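Local coordinates for protein D-hydantoinase (Ralstonia pickettii, PDB 1NFG) that probably catalyses the stereospecific hydrolysis of the cyclic amide bond in D-hydantoin derivatives, using two zinc ions per subunit, at residues L177-A182 against P232-H237; E260-Y265 against T309-H314; V56-E61 against I88-Q93; H181-D186 against P212-E217; Y265-K270 against V297-L302. One frame throughout, in Å; residues are numbered along the deposited sequence.

Interaction 1: L177-A182 against P232-H237; sequences LVMVHA and PIYIVH. With ZN (zinc ion), chain F.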
# COMPACT_ATOMS: atom_id res chain seq x y z
N LEU A 177 21.51 9.52 17.32
CA LEU A 177 20.74 9.19 16.14
C LEU A 177 21.57 8.43 15.11
O LEU A 177 22.62 8.90 14.67
CB LEU A 177 20.19 10.46 15.49
CG LEU A 177 19.42 10.28 14.18
CD1 LEU A 177 18.10 9.61 14.46
CD2 LEU A 177 19.21 11.62 13.51
N VAL A 178 21.10 7.25 14.72
CA VAL A 178 21.81 6.46 13.73
C VAL A 178 21.42 6.89 12.32
O VAL A 178 20.25 7.04 12.01
CB VAL A 178 21.51 4.95 13.89
CG1 VAL A 178 22.19 4.16 12.79
CG2 VAL A 178 21.97 4.47 15.25
N MET A 179 22.42 7.11 11.48
CA MET A 179 22.21 7.50 10.09
C MET A 179 22.68 6.32 9.25
O MET A 179 23.60 5.61 9.65
CB MET A 179 23.06 8.72 9.76
CG MET A 179 22.79 9.91 10.66
SD MET A 179 23.83 11.29 10.20
CE MET A 179 25.08 11.08 11.34
N VAL A 180 22.06 6.10 8.10
CA VAL A 180 22.46 4.97 7.28
C VAL A 180 22.35 5.16 5.78
O VAL A 180 21.40 5.74 5.27
CB VAL A 180 21.65 3.70 7.68
CG1 VAL A 180 20.18 3.98 7.65
CG2 VAL A 180 21.96 2.57 6.72
N HIS A 181 23.37 4.67 5.08
CA HIS A 181 23.43 4.69 3.63
C HIS A 181 22.75 3.36 3.29
O HIS A 181 23.32 2.29 3.50
CB HIS A 181 24.89 4.67 3.18
CG HIS A 181 25.07 4.46 1.71
ND1 HIS A 181 25.52 5.46 0.87
CD2 HIS A 181 24.89 3.37 0.93
CE1 HIS A 181 25.61 4.99 -0.36
NE2 HIS A 181 25.23 3.73 -0.36
N ALA A 182 21.52 3.42 2.78
CA ALA A 182 20.77 2.20 2.50
C ALA A 182 20.74 1.67 1.07
O ALA A 182 19.94 2.10 0.24
CB ALA A 182 19.34 2.35 3.04
N PRO A 232 15.26 5.63 16.94
CA PRO A 232 15.06 6.57 15.84
C PRO A 232 16.18 6.30 14.84
O PRO A 232 17.28 5.91 15.22
CB PRO A 232 15.21 7.92 16.52
CG PRO A 232 16.22 7.63 17.61
CD PRO A 232 15.71 6.33 18.16
N ILE A 233 15.89 6.50 13.56
CA ILE A 233 16.89 6.28 12.52
C ILE A 233 16.72 7.36 11.46
O ILE A 233 15.63 7.88 11.26
CB ILE A 233 16.75 4.88 11.90
CG1 ILE A 233 17.90 4.61 10.95
CG2 ILE A 233 15.43 4.77 11.15
CD1 ILE A 233 17.98 3.17 10.50
N TYR A 234 17.82 7.68 10.77
CA TYR A 234 17.81 8.71 9.75
C TYR A 234 18.35 8.15 8.44
O TYR A 234 19.51 7.76 8.36
CB TYR A 234 18.67 9.88 10.25
CG TYR A 234 18.76 11.09 9.34
CD1 TYR A 234 19.65 11.11 8.27
CD2 TYR A 234 18.02 12.24 9.61
CE1 TYR A 234 19.80 12.26 7.48
CE2 TYR A 234 18.16 13.40 8.83
CZ TYR A 234 19.05 13.40 7.77
OH TYR A 234 19.22 14.54 7.01
N ILE A 235 17.51 8.10 7.41
CA ILE A 235 17.94 7.58 6.13
C ILE A 235 18.49 8.71 5.27
O ILE A 235 17.75 9.62 4.89
CB ILE A 235 16.79 6.84 5.38
CG1 ILE A 235 16.61 5.41 5.92
CG2 ILE A 235 17.14 6.69 3.90
CD1 ILE A 235 16.39 5.31 7.39
N VAL A 236 19.78 8.65 4.98
CA VAL A 236 20.41 9.67 4.15
C VAL A 236 20.06 9.44 2.69
O VAL A 236 19.74 8.32 2.28
CB VAL A 236 21.96 9.68 4.31
CG1 VAL A 236 22.33 9.85 5.78
CG2 VAL A 236 22.57 8.40 3.75
N HIS A 237 20.14 10.51 1.91
CA HIS A 237 19.82 10.51 0.49
C HIS A 237 18.76 9.52 -0.03
O HIS A 237 19.09 8.54 -0.69
CB HIS A 237 21.11 10.36 -0.34
CG HIS A 237 21.98 9.21 0.05
ND1 HIS A 237 21.48 7.95 0.33
CD2 HIS A 237 23.32 9.11 0.18
CE1 HIS A 237 22.48 7.14 0.62
NE2 HIS A 237 23.61 7.81 0.53
ZN ZN F . 26.19 7.75 0.86
O HOH W 1 27.06 8.61 -0.95
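Strands 178-180 and 233-235 are parallel neighbours in the TIM barrel; just past them His181 and His237 bind one zinc ion. Tyr234 N donates to Val178 O at 2.8 Å, and Val180 N donates to Tyr234 O at 3.1 Å. A weak bond from Val236 N to Val180 O continues the pairing. On the face that carries Val180, its CG1 packs on Ile233 CD1 at 3.7 Å and also meets Ile235 CD1. Helix 212-229 covers both isoleucines. Leu177, just before the strand, reaches Tyr234 CB with CD2. On the face of Met179 and Tyr234, Met179 SD makes an oblique Met-aromatic contact with the Tyr234 ring. The phenol oxygen of Tyr234 is hydrogen-bonded to Glu260, and NE2 of His181 probably to Glu183. Beyond the strands the edge of His237 points toward the face of His181, an edge-to-face pair with planes at 88° and centroids 4.7 Å apart. The carbamate of Lys148 also binds this zinc and bridges it to the second one, and a water is a further ligand. The zinc lies in the plane of the His237 ring, with NE2 of His237 2.6 Å from the metal and ND1 of His181 2.4 Å from it.

Interaction 2: E260-Y265 against T309-H314; sequences ETCTHY and TVSSDH. With ZN (zinc ion), chain E.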
# COMPACT_ATOMS: atom_id res chain seq x y z
N GLU A 260 15.99 12.25 4.31
CA GLU A 260 16.39 13.48 3.64
C GLU A 260 16.61 13.17 2.16
O GLU A 260 16.49 12.02 1.74
CB GLU A 260 17.70 14.00 4.22
CG GLU A 260 18.82 12.95 4.23
CD GLU A 260 20.22 13.54 4.08
OE1 GLU A 260 20.57 14.47 4.85
OE2 GLU A 260 20.99 13.08 3.20
N THR A 261 16.90 14.21 1.38
CA THR A 261 17.23 14.03 -0.04
C THR A 261 18.38 14.98 -0.30
O THR A 261 18.79 15.74 0.60
CB THR A 261 16.11 14.42 -1.01
OG1 THR A 261 14.85 14.11 -0.44
CG2 THR A 261 16.26 13.64 -2.31
N CYS A 262 18.89 14.96 -1.52
CA CYS A 262 20.00 15.82 -1.85
C CYS A 262 19.75 16.51 -3.17
O CYS A 262 19.23 15.91 -4.11
CB CYS A 262 21.30 15.00 -1.87
SG CYS A 262 21.64 14.10 -0.30
N THR A 263 20.12 17.77 -3.22
CA THR A 263 19.95 18.62 -4.38
C THR A 263 19.90 17.90 -5.73
O THR A 263 18.91 18.01 -6.45
CB THR A 263 21.05 19.67 -4.43
OG1 THR A 263 21.26 20.20 -3.11
CG2 THR A 263 20.68 20.79 -5.39
N HIS A 264 20.96 17.17 -6.06
CA HIS A 264 21.03 16.49 -7.36
C HIS A 264 19.93 15.47 -7.64
O HIS A 264 19.67 15.14 -8.80
CB HIS A 264 22.42 15.86 -7.57
CG HIS A 264 22.91 15.05 -6.42
ND1 HIS A 264 23.16 15.60 -5.18
CD2 HIS A 264 23.19 13.73 -6.31
CE1 HIS A 264 23.57 14.65 -4.35
NE2 HIS A 264 23.59 13.51 -5.01
N TYR A 265 19.29 14.96 -6.59
CA TYR A 265 18.22 14.00 -6.79
C TYR A 265 16.91 14.69 -7.17
O TYR A 265 15.89 14.03 -7.39
CB TYR A 265 18.04 13.16 -5.52
CG TYR A 265 19.24 12.28 -5.26
CD1 TYR A 265 19.64 11.32 -6.20
CD2 TYR A 265 19.99 12.42 -4.10
CE1 TYR A 265 20.76 10.54 -5.98
CE2 TYR A 265 21.12 11.63 -3.87
CZ TYR A 265 21.50 10.69 -4.82
OH TYR A 265 22.61 9.91 -4.59
N THR A 309 15.33 17.63 5.47
CA THR A 309 16.18 18.62 4.83
C THR A 309 16.59 18.19 3.44
O THR A 309 16.27 17.09 3.01
CB THR A 309 17.49 18.82 5.65
OG1 THR A 309 18.30 19.83 5.04
CG2 THR A 309 18.29 17.52 5.67
N VAL A 310 17.29 19.07 2.74
CA VAL A 310 17.82 18.78 1.42
C VAL A 310 19.31 19.10 1.58
O VAL A 310 19.70 20.26 1.54
CB VAL A 310 17.25 19.69 0.31
CG1 VAL A 310 17.96 19.40 -1.01
CG2 VAL A 310 15.75 19.48 0.17
N SER A 311 20.12 18.07 1.81
CA SER A 311 21.56 18.25 1.99
C SER A 311 22.24 18.05 0.65
O SER A 311 21.55 17.82 -0.34
CB SER A 311 22.10 17.27 3.04
OG SER A 311 21.73 15.94 2.74
N SER A 312 23.57 18.14 0.62
CA SER A 312 24.30 18.00 -0.64
C SER A 312 25.10 16.72 -0.91
O SER A 312 25.24 16.32 -2.06
CB SER A 312 25.25 19.20 -0.82
OG SER A 312 26.27 19.20 0.18
N ASP A 313 25.61 16.08 0.14
CA ASP A 313 26.44 14.89 -0.04
C ASP A 313 27.61 15.31 -0.93
O ASP A 313 27.96 14.64 -1.90
CB ASP A 313 25.65 13.73 -0.69
CG ASP A 313 26.41 12.40 -0.63
OD1 ASP A 313 27.27 12.23 0.26
OD2 ASP A 313 26.12 11.50 -1.46
N HIS A 314 28.19 16.46 -0.58
CA HIS A 314 29.30 17.06 -1.30
C HIS A 314 30.58 16.22 -1.32
O HIS A 314 31.11 15.83 -0.26
CB HIS A 314 29.62 18.44 -0.71
CG HIS A 314 30.74 19.15 -1.40
ND1 HIS A 314 30.58 19.83 -2.59
CD2 HIS A 314 32.06 19.26 -1.08
CE1 HIS A 314 31.75 20.32 -2.97
NE2 HIS A 314 32.66 19.98 -2.07
ZN ZN E . 27.43 10.54 1.70
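The strand through Thr261 and Cys262 runs parallel to that through Val310 and Ser311, and the pairing is made by alternating backbone bonds. Ser311 N donates to Thr261 O at 2.9 Å, and Thr263 N donates to Ser311 O at 3.2 Å. A weak bond from Thr261 N to Thr309 O comes before them. On the face of Cys262 and Ser311, Ser311 OG makes a weak hydrogen bond to Glu260 OE1 at 2.8 Å. The hydroxyl gets there because OG lies between the backbone N and the carbonyl carbon, chi1 52°. The Glu260 carboxylate has other partners: OE1 is also hydrogen-bonded to Tyr234, and OE2 takes hydrogen bonds from the backbone N of His237 and from ND1 of the zinc ligand His57. These strands belong to the TIM barrel, and their C-terminal ends lead into the active site, as is general for this fold. Asp313, two residues past the second strand, binds a zinc ion through OD1 at 2.2 Å; His57 and His59 bind the same ion. Asp313 CB lies 4.0 Å from Cys262 SG. On the Thr261 and Val310 face, Val310 CG1 packs against Thr263 N at 3.5 Å, its side chain at about a right angle to that of Thr263. The CE1 edge of the His264 ring faces Ser312 O at 3.3 Å, near the ring plane.

Interaction 3: V56-E61 against I88-Q93; sequences VHTHVE and IVDFCQ. With ZN (zinc ion), chain E.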
# COMPACT_ATOMS: atom_id res chain seq x y z
N VAL A 56 23.89 19.32 6.56
CA VAL A 56 24.24 18.20 7.42
C VAL A 56 24.76 16.95 6.70
O VAL A 56 24.80 15.87 7.29
CB VAL A 56 23.05 17.80 8.32
CG1 VAL A 56 22.57 19.02 9.10
CG2 VAL A 56 21.92 17.20 7.48
N HIS A 57 25.16 17.09 5.44
CA HIS A 57 25.67 15.93 4.72
C HIS A 57 26.81 16.30 3.78
O HIS A 57 26.59 16.47 2.57
CB HIS A 57 24.54 15.26 3.93
CG HIS A 57 24.90 13.91 3.38
ND1 HIS A 57 23.96 12.92 3.15
CD2 HIS A 57 26.09 13.38 3.01
CE1 HIS A 57 24.56 11.85 2.67
NE2 HIS A 57 25.85 12.10 2.58
N THR A 58 28.01 16.42 4.33
CA THR A 58 29.19 16.76 3.53
C THR A 58 30.37 15.83 3.77
O THR A 58 30.49 15.20 4.82
CB THR A 58 29.69 18.20 3.83
OG1 THR A 58 29.99 18.33 5.23
CG2 THR A 58 28.66 19.22 3.44
N HIS A 59 31.22 15.75 2.76
CA HIS A 59 32.44 14.95 2.79
C HIS A 59 33.49 15.92 2.26
O HIS A 59 34.10 15.71 1.22
CB HIS A 59 32.31 13.73 1.88
CG HIS A 59 31.19 12.82 2.27
ND1 HIS A 59 31.12 12.20 3.50
CD2 HIS A 59 30.09 12.41 1.59
CE1 HIS A 59 30.03 11.46 3.56
NE2 HIS A 59 29.39 11.57 2.41
N VAL A 60 33.64 17.01 3.01
CA VAL A 60 34.55 18.10 2.70
C VAL A 60 35.99 17.70 2.34
O VAL A 60 36.55 18.21 1.37
CB VAL A 60 34.54 19.09 3.88
CG1 VAL A 60 35.59 20.12 3.70
CG2 VAL A 60 33.18 19.75 3.98
N GLU A 61 36.57 16.79 3.12
CA GLU A 61 37.93 16.31 2.89
C GLU A 61 37.95 14.79 3.04
O GLU A 61 37.66 14.26 4.10
CB GLU A 61 38.89 16.94 3.89
CG GLU A 61 40.26 17.26 3.32
CD GLU A 61 41.15 17.95 4.33
OE1 GLU A 61 41.71 17.27 5.20
OE2 GLU A 61 41.27 19.19 4.27
N ILE A 88 28.02 23.36 8.82
CA ILE A 88 28.15 22.13 8.09
C ILE A 88 28.39 21.01 9.08
O ILE A 88 28.92 21.25 10.16
CB ILE A 88 29.31 22.26 7.08
CG1 ILE A 88 28.80 21.96 5.68
CG2 ILE A 88 30.49 21.37 7.46
CD1 ILE A 88 29.67 22.52 4.60
N VAL A 89 27.95 19.81 8.76
CA VAL A 89 28.19 18.69 9.64
C VAL A 89 28.83 17.66 8.74
O VAL A 89 28.15 17.00 7.95
CB VAL A 89 26.90 18.16 10.28
CG1 VAL A 89 27.23 17.17 11.38
CG2 VAL A 89 26.10 19.32 10.86
N ASP A 90 30.15 17.56 8.82
CA ASP A 90 30.92 16.65 7.99
C ASP A 90 30.93 15.26 8.59
O ASP A 90 30.72 15.08 9.80
CB ASP A 90 32.36 17.16 7.86
CG ASP A 90 33.05 16.66 6.61
OD1 ASP A 90 32.66 17.04 5.50
OD2 ASP A 90 34.01 15.87 6.75
N PHE A 91 31.15 14.27 7.73
CA PHE A 91 31.20 12.88 8.17
C PHE A 91 32.63 12.51 8.54
O PHE A 91 33.47 12.29 7.66
CB PHE A 91 30.67 11.96 7.07
CG PHE A 91 29.18 11.86 7.03
CD1 PHE A 91 28.49 11.13 7.99
CD2 PHE A 91 28.44 12.54 6.06
CE1 PHE A 91 27.10 11.07 8.00
CE2 PHE A 91 27.05 12.49 6.05
CZ PHE A 91 26.38 11.75 7.02
N CYS A 92 32.89 12.45 9.84
CA CYS A 92 34.20 12.07 10.34
C CYS A 92 34.31 10.57 10.11
O CYS A 92 33.56 9.79 10.70
CB CYS A 92 34.30 12.40 11.84
SG CYS A 92 35.80 11.81 12.66
N GLN A 93 35.26 10.17 9.27
CA GLN A 93 35.42 8.76 8.93
C GLN A 93 36.49 7.98 9.68
O GLN A 93 37.67 8.34 9.67
CB GLN A 93 35.67 8.63 7.43
CG GLN A 93 35.56 7.20 6.93
CD GLN A 93 35.68 7.10 5.43
OE1 GLN A 93 36.74 7.35 4.86
NE2 GLN A 93 34.58 6.74 4.77
ZN ZN E . 27.43 10.54 1.70
O HOH W 2 33.67 12.47 5.06
O HOH W 3 34.99 14.78 4.77
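His57 and His59, the HxH metal-binding motif at the end of a TIM-barrel strand, lie against Phe91 of the next strand. Each binds the same zinc ion through NE2, His57 at 2.4 Å and His59 at 2.3 Å; Asp313 is a further ligand. His57 ND1 is hydrogen-bonded to Glu260. The rings arrive from different rotamers: CG of His57 is anti to the backbone N (chi1 -168°), CG of His59 to the carbonyl carbon (chi1 -61°). Phe91 turns its edge onto one face of His57, with the planes at 74° and CE2 toward the rim. The Phe91 ring also lies obliquely beside His59. Between the histidines, Thr58 shares the face of Asp90 and packs its CG2 on Ile88 CG1 at 3.5 Å. Phe91 N donates to Thr58 O at 3.1 Å, pairing the strands. Two groups grip Asp90 OD1. Thr58 OG1 donates to its anti lone pair at 3.0 Å, and Val60 N to its syn lone pair at 2.7 Å. They tie the backbone just past the HxH motif to the next strand. Trp107 NE1 and a water bound to Glu61 N hold Asp90 OD2. A second water joins His59 ND1 to Phe91 O, 2.6 Å from that oxygen.

Interaction 4: H181-D186 against P212-E217; sequences HAENGD and PRVEAE. With ZN (zinc ion), chain F.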
# COMPACT_ATOMS: atom_id res chain seq x y z
N HIS A 181 23.37 4.67 5.08
CA HIS A 181 23.43 4.69 3.63
C HIS A 181 22.75 3.36 3.29
O HIS A 181 23.32 2.29 3.50
CB HIS A 181 24.89 4.67 3.18
CG HIS A 181 25.07 4.46 1.71
ND1 HIS A 181 25.52 5.46 0.87
CD2 HIS A 181 24.89 3.37 0.93
CE1 HIS A 181 25.61 4.99 -0.36
NE2 HIS A 181 25.23 3.73 -0.36
N ALA A 182 21.52 3.42 2.78
CA ALA A 182 20.77 2.20 2.50
C ALA A 182 20.74 1.67 1.07
O ALA A 182 19.94 2.10 0.24
CB ALA A 182 19.34 2.35 3.04
N GLU A 183 21.61 0.72 0.81
CA GLU A 183 21.67 0.05 -0.48
C GLU A 183 22.10 -1.36 -0.15
O GLU A 183 22.87 -1.56 0.79
CB GLU A 183 22.72 0.67 -1.38
CG GLU A 183 22.23 1.76 -2.27
CD GLU A 183 23.33 2.24 -3.17
OE1 GLU A 183 24.42 2.50 -2.63
OE2 GLU A 183 23.13 2.36 -4.40
N ASN A 184 21.60 -2.34 -0.89
CA ASN A 184 22.01 -3.71 -0.64
C ASN A 184 23.28 -3.90 -1.46
O ASN A 184 23.24 -4.09 -2.68
CB ASN A 184 20.94 -4.70 -1.08
CG ASN A 184 21.34 -6.13 -0.79
OD1 ASN A 184 22.32 -6.62 -1.36
ND2 ASN A 184 20.59 -6.80 0.09
N GLY A 185 24.41 -3.81 -0.75
CA GLY A 185 25.71 -3.93 -1.38
C GLY A 185 25.94 -5.19 -2.17
O GLY A 185 26.47 -5.15 -3.28
N ASP A 186 25.53 -6.32 -1.61
CA ASP A 186 25.70 -7.58 -2.30
C ASP A 186 24.90 -7.59 -3.59
O ASP A 186 25.40 -8.01 -4.63
CB ASP A 186 25.28 -8.72 -1.38
CG ASP A 186 26.08 -8.73 -0.09
OD1 ASP A 186 27.31 -8.50 -0.17
OD2 ASP A 186 25.50 -8.97 0.99
N PRO A 212 16.68 1.10 -8.27
CA PRO A 212 15.82 1.43 -7.12
C PRO A 212 15.59 0.31 -6.11
O PRO A 212 15.58 0.55 -4.91
CB PRO A 212 14.53 1.87 -7.79
CG PRO A 212 15.04 2.59 -9.00
CD PRO A 212 16.12 1.65 -9.51
N ARG A 213 15.42 -0.92 -6.59
CA ARG A 213 15.17 -2.03 -5.68
C ARG A 213 16.31 -2.20 -4.68
O ARG A 213 16.08 -2.51 -3.51
CB ARG A 213 14.99 -3.33 -6.44
CG ARG A 213 14.26 -4.39 -5.65
CD ARG A 213 12.78 -4.11 -5.70
NE ARG A 213 12.23 -3.56 -4.47
CZ ARG A 213 11.18 -2.76 -4.43
NH1 ARG A 213 10.58 -2.41 -5.56
NH2 ARG A 213 10.70 -2.33 -3.27
N VAL A 214 17.54 -2.02 -5.15
CA VAL A 214 18.72 -2.14 -4.31
C VAL A 214 18.62 -1.16 -3.14
O VAL A 214 18.92 -1.51 -1.99
CB VAL A 214 20.00 -1.83 -5.12
CG1 VAL A 214 21.22 -1.82 -4.20
CG2 VAL A 214 20.18 -2.86 -6.21
N GLU A 215 18.19 0.06 -3.44
CA GLU A 215 18.03 1.08 -2.41
C GLU A 215 16.83 0.77 -1.53
O GLU A 215 16.93 0.76 -0.30
CB GLU A 215 17.84 2.47 -3.06
CG GLU A 215 17.86 3.63 -2.08
CD GLU A 215 17.70 4.99 -2.75
OE1 GLU A 215 18.11 5.13 -3.93
OE2 GLU A 215 17.19 5.93 -2.09
N ALA A 216 15.69 0.51 -2.16
CA ALA A 216 14.44 0.22 -1.44
C ALA A 216 14.59 -0.86 -0.38
O ALA A 216 14.25 -0.65 0.78
CB ALA A 216 13.35 -0.16 -2.44
N GLU A 217 15.10 -2.02 -0.79
CA GLU A 217 15.28 -3.15 0.13
C GLU A 217 16.08 -2.73 1.36
O GLU A 217 15.61 -2.87 2.49
CB GLU A 217 15.99 -4.30 -0.61
CG GLU A 217 16.08 -5.61 0.17
CD GLU A 217 17.01 -5.53 1.36
OE1 GLU A 217 18.21 -5.24 1.16
OE2 GLU A 217 16.54 -5.75 2.51
ZN ZN F . 26.19 7.75 0.86
O HOH W 1 27.06 8.61 -0.95
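Glu217 OE1 is gripped by two side chains, Asn184 ND2 from across the contact and Arg221 NH2 through a salt bridge. The hydrogen bond from Asn184 ND2 to Glu217 OE1 is 3.0 Å long and nearly straight, 171°. The oxygen lies in the amide plane of Asn184 and is met from above the carboxylate plane; the two planes are 75° apart. Asn184 ND2 has a further partner in Asp161 of the second subunit, at a subunit interface, while its OD1 takes a hydrogen bond from Ala187 N, which makes Asn184 the N-cap of the helix 185-197. The contact thus joins the loop after a TIM-barrel strand, and the start of that helix, to the first turns of the helix 212-229. The backbone bond is Asn184 N to Val214 O at 3.0 Å. Val214 CG1 packs against Asn184 N at 3.4 Å and also meets Glu183 CB at 4.1 Å. OE1 of Glu183, whose position is less certain, probably accepts from NE2 of the zinc ligand His181. Glu215 CG rests near Ala182 O at 3.5 Å; the carboxylate of Glu215 is bound to Thr239 and Arg290, and that of Glu183 to Arg210.

Interaction 5: Y265-K270 against V297-L302; sequences YLYLTK and VLWNAL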
# COMPACT_ATOMS: atom_id res chain seq x y z
N TYR A 265 19.29 14.96 -6.59
CA TYR A 265 18.22 14.00 -6.79
C TYR A 265 16.91 14.69 -7.17
O TYR A 265 15.89 14.03 -7.39
CB TYR A 265 18.04 13.16 -5.52
CG TYR A 265 19.24 12.28 -5.26
CD1 TYR A 265 19.64 11.32 -6.20
CD2 TYR A 265 19.99 12.42 -4.10
CE1 TYR A 265 20.76 10.54 -5.98
CE2 TYR A 265 21.12 11.63 -3.87
CZ TYR A 265 21.50 10.69 -4.82
OH TYR A 265 22.61 9.91 -4.59
N LEU A 266 16.96 16.01 -7.27
CA LEU A 266 15.79 16.80 -7.66
C LEU A 266 16.03 17.39 -9.05
O LEU A 266 15.16 18.06 -9.60
CB LEU A 266 15.57 17.96 -6.68
CG LEU A 266 15.36 17.68 -5.20
CD1 LEU A 266 15.34 19.00 -4.45
CD2 LEU A 266 14.06 16.92 -4.98
N TYR A 267 17.20 17.11 -9.62
CA TYR A 267 17.54 17.69 -10.90
C TYR A 267 18.20 16.78 -11.92
O TYR A 267 18.04 16.97 -13.12
CB TYR A 267 18.46 18.90 -10.68
CG TYR A 267 17.77 20.08 -10.05
CD1 TYR A 267 17.00 20.95 -10.82
CD2 TYR A 267 17.87 20.33 -8.68
CE1 TYR A 267 16.35 22.03 -10.25
CE2 TYR A 267 17.22 21.41 -8.10
CZ TYR A 267 16.45 22.26 -8.90
OH TYR A 267 15.80 23.34 -8.35
N LEU A 268 18.96 15.79 -11.45
CA LEU A 268 19.66 14.91 -12.38
C LEU A 268 18.98 13.57 -12.59
O LEU A 268 18.21 13.11 -11.75
CB LEU A 268 21.10 14.71 -11.89
CG LEU A 268 21.82 16.03 -11.54
CD1 LEU A 268 23.25 15.74 -11.15
CD2 LEU A 268 21.78 16.98 -12.73
N THR A 269 19.25 12.95 -13.73
CA THR A 269 18.66 11.65 -14.06
C THR A 269 19.72 10.71 -14.58
O THR A 269 20.77 11.16 -15.05
CB THR A 269 17.59 11.78 -15.14
OG1 THR A 269 18.22 12.16 -16.37
CG2 THR A 269 16.57 12.83 -14.75
N LYS A 270 19.45 9.41 -14.53
CA LYS A 270 20.41 8.43 -14.99
C LYS A 270 20.83 8.69 -16.43
O LYS A 270 21.91 8.28 -16.85
CB LYS A 270 19.86 7.01 -14.85
CG LYS A 270 18.75 6.67 -15.80
CD LYS A 270 18.39 5.20 -15.68
CE LYS A 270 17.36 4.81 -16.73
NZ LYS A 270 17.01 3.36 -16.63
N VAL A 297 8.08 13.10 -7.38
CA VAL A 297 7.79 12.41 -6.14
C VAL A 297 8.47 13.10 -4.96
O VAL A 297 7.84 13.39 -3.95
CB VAL A 297 8.27 10.94 -6.21
CG1 VAL A 297 8.32 10.33 -4.81
CG2 VAL A 297 7.33 10.14 -7.08
N LEU A 298 9.77 13.37 -5.12
CA LEU A 298 10.56 14.01 -4.07
C LEU A 298 10.08 15.44 -3.77
O LEU A 298 9.90 15.80 -2.59
CB LEU A 298 12.04 14.01 -4.46
CG LEU A 298 12.70 12.62 -4.53
CD1 LEU A 298 14.09 12.75 -5.14
CD2 LEU A 298 12.76 11.99 -3.14
N TRP A 299 9.89 16.24 -4.80
CA TRP A 299 9.41 17.60 -4.59
C TRP A 299 8.06 17.58 -3.88
O TRP A 299 7.82 18.38 -2.99
CB TRP A 299 9.28 18.36 -5.92
CG TRP A 299 10.58 18.95 -6.44
CD1 TRP A 299 11.22 18.62 -7.60
CD2 TRP A 299 11.34 20.02 -5.86
NE1 TRP A 299 12.32 19.42 -7.78
CE2 TRP A 299 12.42 20.29 -6.73
CE3 TRP A 299 11.21 20.79 -4.69
CZ2 TRP A 299 13.37 21.29 -6.47
CZ3 TRP A 299 12.16 21.78 -4.43
CH2 TRP A 299 13.22 22.02 -5.32
N ASN A 300 7.17 16.65 -4.26
CA ASN A 300 5.86 16.57 -3.61
C ASN A 300 6.06 16.22 -2.15
O ASN A 300 5.40 16.77 -1.28
CB ASN A 300 4.95 15.52 -4.25
CG ASN A 300 4.41 15.97 -5.61
OD1 ASN A 300 4.20 17.16 -5.85
ND2 ASN A 300 4.17 15.00 -6.50
N ALA A 301 6.98 15.29 -1.90
CA ALA A 301 7.26 14.87 -0.53
C ALA A 301 7.78 16.06 0.26
O ALA A 301 7.43 16.24 1.43
CB ALA A 301 8.28 13.75 -0.53
N LEU A 302 8.61 16.88 -0.38
CA LEU A 302 9.15 18.07 0.28
C LEU A 302 8.00 18.99 0.67
O LEU A 302 7.87 19.37 1.83
CB LEU A 302 10.09 18.83 -0.67
CG LEU A 302 11.63 18.75 -0.55
CD1 LEU A 302 12.04 17.83 0.58
CD2 LEU A 302 12.21 18.30 -1.87
O HOH W 4 13.35 20.02 -10.75
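Leu266 sets its CD1 methyl over one face of the Trp299 indole, a CH-pi contact. The methyl lies 3.8 Å from the centroid of the six-membered ring and 19° off its normal. The two side chains cross at about a right angle. The other branch of Leu266, CD2, turns to the helix: it touches Leu298 CB at 3.6 Å and meets Leu302 CD2 tip to tip at 3.9 Å. CG of Leu266 is anti to the carbonyl carbon (chi1 -58°), which sends CD1 over the indole and CD2 to the two leucines. This packs the loop after a TIM-barrel strand against the helix 292-303, which precedes the strand 310-311. Leu298 CD1 packs against Tyr265 CB at 4.0 Å. Tyr267 comes to the edge of the indole, its OH 3.7 Å from Trp299 CZ2 near the ring plane; that hydroxyl is hydrogen-bonded to Met346 O. The indole also makes a cation-pi contact with Arg355. A water bridges the backbone to the ring, donating to Leu266 O at 2.9 Å and accepting from Trp299 NE1 at 3.2 Å.

In the fold
Interactions 1, 2 and 3 bring barrel strands together round the two zinc ions, while interactions 4 and 5 join the loops that follow two of these strands to helices 212-229 and 292-303. Glu260 joins the first three: its OE1 lies 2.5 Å from Tyr234 OH, and its OE2 lies 3.0 Å from both His237 N and His57 ND1. Interactions 2 and 3 share one zinc ion, with Asp313 OD1 2.7 Å from His57 NE2. Interactions 1 and 4 share His181 and the other zinc. Interaction 5 is nested in the loop that interaction 2 closes, with Thr261 CG2 3.7 Å from Leu298 CD1. Its Tyr265 CE2 also touches His237 CB at 3.7 Å.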